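Local coordinates for protein glucose-6-phosphate isomerase (Plasmodium falciparum, PDB 3QKI) that probably interconverts alpha-D-glucose 6-phosphate and beta-D-fructose 6-phosphate, the isomerase step of glycolysis, at residues E345-A350 / Y533-V538. Numbering follows the deposited sequence.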
ATOM      1  N   GLU A 345     -22.280 -14.756 -13.532  1.00 13.07           N
ATOM      2  CA  GLU A 345     -23.147 -15.159 -14.658  1.00 13.84           C
ATOM      3  C   GLU A 345     -22.745 -14.480 -15.956  1.00 18.11           C
ATOM      4  O   GLU A 345     -22.712 -15.123 -17.009  1.00 19.19           O
ATOM      5  CB  GLU A 345     -24.629 -14.889 -14.336  1.00 15.32           C
ATOM      6  CG  GLU A 345     -25.177 -15.804 -13.254  1.00 21.05           C
ATOM      7  CD  GLU A 345     -25.533 -17.201 -13.733  1.00 39.86           C
ATOM      8  OE1 GLU A 345     -26.481 -17.320 -14.537  1.00 46.70           O
ATOM      9  OE2 GLU A 345     -24.888 -18.175 -13.283  1.00 35.26           O
ATOM     10  N   HIS A 346     -22.375 -13.191 -15.872  1.00 15.27           N
ATOM     11  CA  HIS A 346     -21.894 -12.418 -17.012  1.00 13.23           C
ATOM     12  C   HIS A 346     -20.573 -13.033 -17.501  1.00 18.05           C
ATOM     13  O   HIS A 346     -20.412 -13.304 -18.699  1.00 18.17           O
ATOM     14  CB  HIS A 346     -21.671 -10.937 -16.607  1.00 13.16           C
ATOM     15  CG  HIS A 346     -20.973 -10.143 -17.650  1.00 15.57           C
ATOM     16  ND1 HIS A 346     -21.637  -9.692 -18.783  1.00 16.67           N
ATOM     17  CD2 HIS A 346     -19.673  -9.774 -17.727  1.00 17.45           C
ATOM     18  CE1 HIS A 346     -20.734  -9.052 -19.507  1.00 16.04           C
ATOM     19  NE2 HIS A 346     -19.533  -9.072 -18.914  1.00 16.86           N
ATOM     20  N   PHE A 347     -19.647 -13.276 -16.569  1.00 12.66           N
ATOM     21  CA  PHE A 347     -18.345 -13.865 -16.891  1.00 12.84           C
ATOM     22  C   PHE A 347     -18.491 -15.229 -17.615  1.00 16.39           C
ATOM     23  O   PHE A 347     -17.815 -15.491 -18.612  1.00 14.86           O
ATOM     24  CB  PHE A 347     -17.525 -14.034 -15.602  1.00 12.80           C
ATOM     25  CG  PHE A 347     -16.175 -14.704 -15.742  1.00 12.07           C
ATOM     26  CD1 PHE A 347     -15.305 -14.354 -16.777  1.00 13.57           C
ATOM     27  CD2 PHE A 347     -15.726 -15.590 -14.779  1.00  9.10           C
ATOM     28  CE1 PHE A 347     -14.046 -14.940 -16.877  1.00 13.87           C
ATOM     29  CE2 PHE A 347     -14.447 -16.146 -14.854  1.00 11.97           C
ATOM     30  CZ  PHE A 347     -13.601 -15.795 -15.879  1.00 11.71           C
ATOM     31  N   LEU A 348     -19.377 -16.083 -17.108  1.00 14.80           N
ATOM     32  CA  LEU A 348     -19.572 -17.404 -17.688  1.00 14.29           C
ATOM     33  C   LEU A 348     -20.259 -17.367 -19.056  1.00 18.59           C
ATOM     34  O   LEU A 348     -19.853 -18.101 -19.969  1.00 18.15           O
ATOM     35  CB  LEU A 348     -20.397 -18.267 -16.716  1.00 13.99           C
ATOM     36  CG  LEU A 348     -20.785 -19.679 -17.178  1.00 17.02           C
ATOM     37  CD1 LEU A 348     -19.543 -20.581 -17.330  1.00 16.89           C
ATOM     38  CD2 LEU A 348     -21.765 -20.316 -16.189  1.00 19.78           C
ATOM     39  N   HIS A 349     -21.330 -16.582 -19.172  1.00 15.01           N
ATOM     40  CA  HIS A 349     -22.186 -16.571 -20.351  1.00 15.01           C
ATOM     41  C   HIS A 349     -21.915 -15.561 -21.461  1.00 21.09           C
ATOM     42  O   HIS A 349     -22.201 -15.883 -22.620  1.00 21.15           O
ATOM     43  CB  HIS A 349     -23.662 -16.534 -19.930  1.00 15.84           C
ATOM     44  CG  HIS A 349     -24.077 -17.714 -19.112  1.00 19.85           C
ATOM     45  ND1 HIS A 349     -24.151 -18.985 -19.662  1.00 22.13           N
ATOM     46  CD2 HIS A 349     -24.406 -17.787 -17.805  1.00 21.68           C
ATOM     47  CE1 HIS A 349     -24.534 -19.782 -18.671  1.00 21.60           C
ATOM     48  NE2 HIS A 349     -24.724 -19.104 -17.545  1.00 21.51           N
ATOM     49  N   ALA A 350     -21.427 -14.343 -21.155  1.00 19.14           N
ATOM     50  CA  ALA A 350     -21.216 -13.335 -22.204  1.00 19.31           C
ATOM     51  C   ALA A 350     -20.218 -13.775 -23.254  1.00 24.21           C
ATOM     52  O   ALA A 350     -19.192 -14.368 -22.902  1.00 22.90           O
ATOM     53  CB  ALA A 350     -20.778 -11.997 -21.599  1.00 19.67           C
ATOM     54  N   TYR A 533     -12.887  -8.586 -10.497  1.00 13.09           N
ATOM     55  CA  TYR A 533     -11.463  -8.865 -10.325  1.00 12.88           C
ATOM     56  C   TYR A 533     -11.172 -10.354 -10.123  1.00 14.85           C
ATOM     57  O   TYR A 533     -10.199 -10.859 -10.704  1.00 14.52           O
ATOM     58  CB  TYR A 533     -10.827  -7.970  -9.232  1.00 13.56           C
ATOM     59  CG  TYR A 533     -10.459  -6.615  -9.789  1.00 14.67           C
ATOM     60  CD1 TYR A 533     -11.427  -5.626  -9.973  1.00 14.14           C
ATOM     61  CD2 TYR A 533      -9.167  -6.356 -10.246  1.00 15.65           C
ATOM     62  CE1 TYR A 533     -11.114  -4.405 -10.577  1.00 13.59           C
ATOM     63  CE2 TYR A 533      -8.843  -5.134 -10.848  1.00 15.51           C
ATOM     64  CZ  TYR A 533      -9.816  -4.157 -10.996  1.00 19.91           C
ATOM     65  OH  TYR A 533      -9.504  -2.946 -11.580  1.00 18.01           O
ATOM     66  N   GLU A 534     -12.036 -11.074  -9.372  1.00 10.46           N
ATOM     67  CA  GLU A 534     -11.846 -12.536  -9.206  1.00 11.69           C
ATOM     68  C   GLU A 534     -11.968 -13.206 -10.598  1.00 14.96           C
ATOM     69  O   GLU A 534     -11.126 -14.025 -10.964  1.00 15.81           O
ATOM     70  CB  GLU A 534     -12.892 -13.146  -8.245  1.00 13.47           C
ATOM     71  CG  GLU A 534     -12.714 -12.788  -6.772  1.00 22.24           C
ATOM     72  CD  GLU A 534     -13.689 -13.486  -5.835  1.00 30.99           C
ATOM     73  OE1 GLU A 534     -14.674 -14.087  -6.326  1.00 19.69           O
ATOM     74  OE2 GLU A 534     -13.446 -13.472  -4.606  1.00 15.32           O
ATOM     75  N   SER A 535     -12.957 -12.774 -11.395  1.00 12.62           N
ATOM     76  CA  SER A 535     -13.166 -13.283 -12.758  1.00 12.07           C
ATOM     77  C   SER A 535     -11.980 -12.920 -13.658  1.00 15.94           C
ATOM     78  O   SER A 535     -11.481 -13.787 -14.368  1.00 16.39           O
ATOM     79  CB  SER A 535     -14.463 -12.745 -13.344  1.00 13.86           C
ATOM     80  OG  SER A 535     -15.576 -13.082 -12.538  1.00 17.59           O
ATOM     81  N   ARG A 536     -11.505 -11.655 -13.603  1.00 11.93           N
ATOM     82  CA  ARG A 536     -10.367 -11.192 -14.394  1.00 11.95           C
ATOM     83  C   ARG A 536      -9.135 -12.034 -14.126  1.00 15.85           C
ATOM     84  O   ARG A 536      -8.471 -12.430 -15.077  1.00 14.95           O
ATOM     85  CB  ARG A 536     -10.091  -9.684 -14.124  1.00 13.98           C
ATOM     86  CG  ARG A 536      -8.888  -9.089 -14.859  1.00 21.64           C
ATOM     87  CD  ARG A 536      -7.684  -9.044 -13.936  1.00 28.14           C
ATOM     88  NE  ARG A 536      -6.554  -8.270 -14.465  1.00 28.66           N
ATOM     89  CZ  ARG A 536      -6.420  -6.953 -14.330  1.00 30.86           C
ATOM     90  NH1 ARG A 536      -7.362  -6.239 -13.731  1.00 18.79           N
ATOM     91  NH2 ARG A 536      -5.347  -6.340 -14.806  1.00 17.86           N
ATOM     92  N   ILE A 537      -8.830 -12.317 -12.831  1.00 13.49           N
ATOM     93  CA  ILE A 537      -7.668 -13.130 -12.448  1.00 13.41           C
ATOM     94  C   ILE A 537      -7.766 -14.577 -12.941  1.00 14.91           C
ATOM     95  O   ILE A 537      -6.786 -15.112 -13.471  1.00 16.01           O
ATOM     96  CB  ILE A 537      -7.323 -12.962 -10.948  1.00 16.73           C
ATOM     97  CG1 ILE A 537      -6.670 -11.566 -10.709  1.00 19.04           C
ATOM     98  CG2 ILE A 537      -6.459 -14.080 -10.401  1.00 17.25           C
ATOM     99  CD1 ILE A 537      -5.461 -11.150 -11.719  1.00 31.17           C
ATOM    100  N   VAL A 538      -8.956 -15.178 -12.828  1.00 10.29           N
ATOM    101  CA  VAL A 538      -9.206 -16.530 -13.310  1.00 10.59           C
ATOM    102  C   VAL A 538      -8.999 -16.572 -14.856  1.00 13.27           C
ATOM    103  O   VAL A 538      -8.290 -17.448 -15.342  1.00 13.16           O
ATOM    104  CB  VAL A 538     -10.605 -17.044 -12.873  1.00 13.41           C
ATOM    105  CG1 VAL A 538     -11.038 -18.260 -13.686  1.00 12.16           C
ATOM    106  CG2 VAL A 538     -10.632 -17.343 -11.378  1.00 13.55           C
TER
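In a buried helix-helix packing contact, Phe-347 from the last turn of helix 330-349 lays its ring against Ser-535 of helix 523-543. Phe-347 CA and Ser-535 CA are 6.7 Å apart, the nearest CA pair of the two segments, and the small serine side chain fits between the ring and its own helix. Ser-535 CB sits over one ring face, shifted toward the CG-CD2 side, in a CH-pi contact 3.5 Å from the Phe-347 centroid and 17° off the ring normal. With CG anti to the backbone N (chi1 177°), the Phe-347 ring reaches across to the neighbouring helix, and its far end, CZ, lies 3.3 Å from the backbone atom Ser-535 O. At the ring edge, near its plane, Val-538 CG1 approaches Phe-347 CZ at 4.2 Å, one helical turn on from the serine. Ser-535 OG also lies against the ring, 3.4 Å from Phe-347 CD2, but its hydrogen bond goes back to Ser-531 O within its own helix. Val-358 and Val-94 also touch Phe-347, while Pro-357 touches Ser-535. Away from the substrate-binding residues, this aromatic-on-serine packing joins helix 330-349 to helix 523-543, which follows strand 513-518 of the mixed sheet in the alpha/beta phosphoglucose isomerase fold.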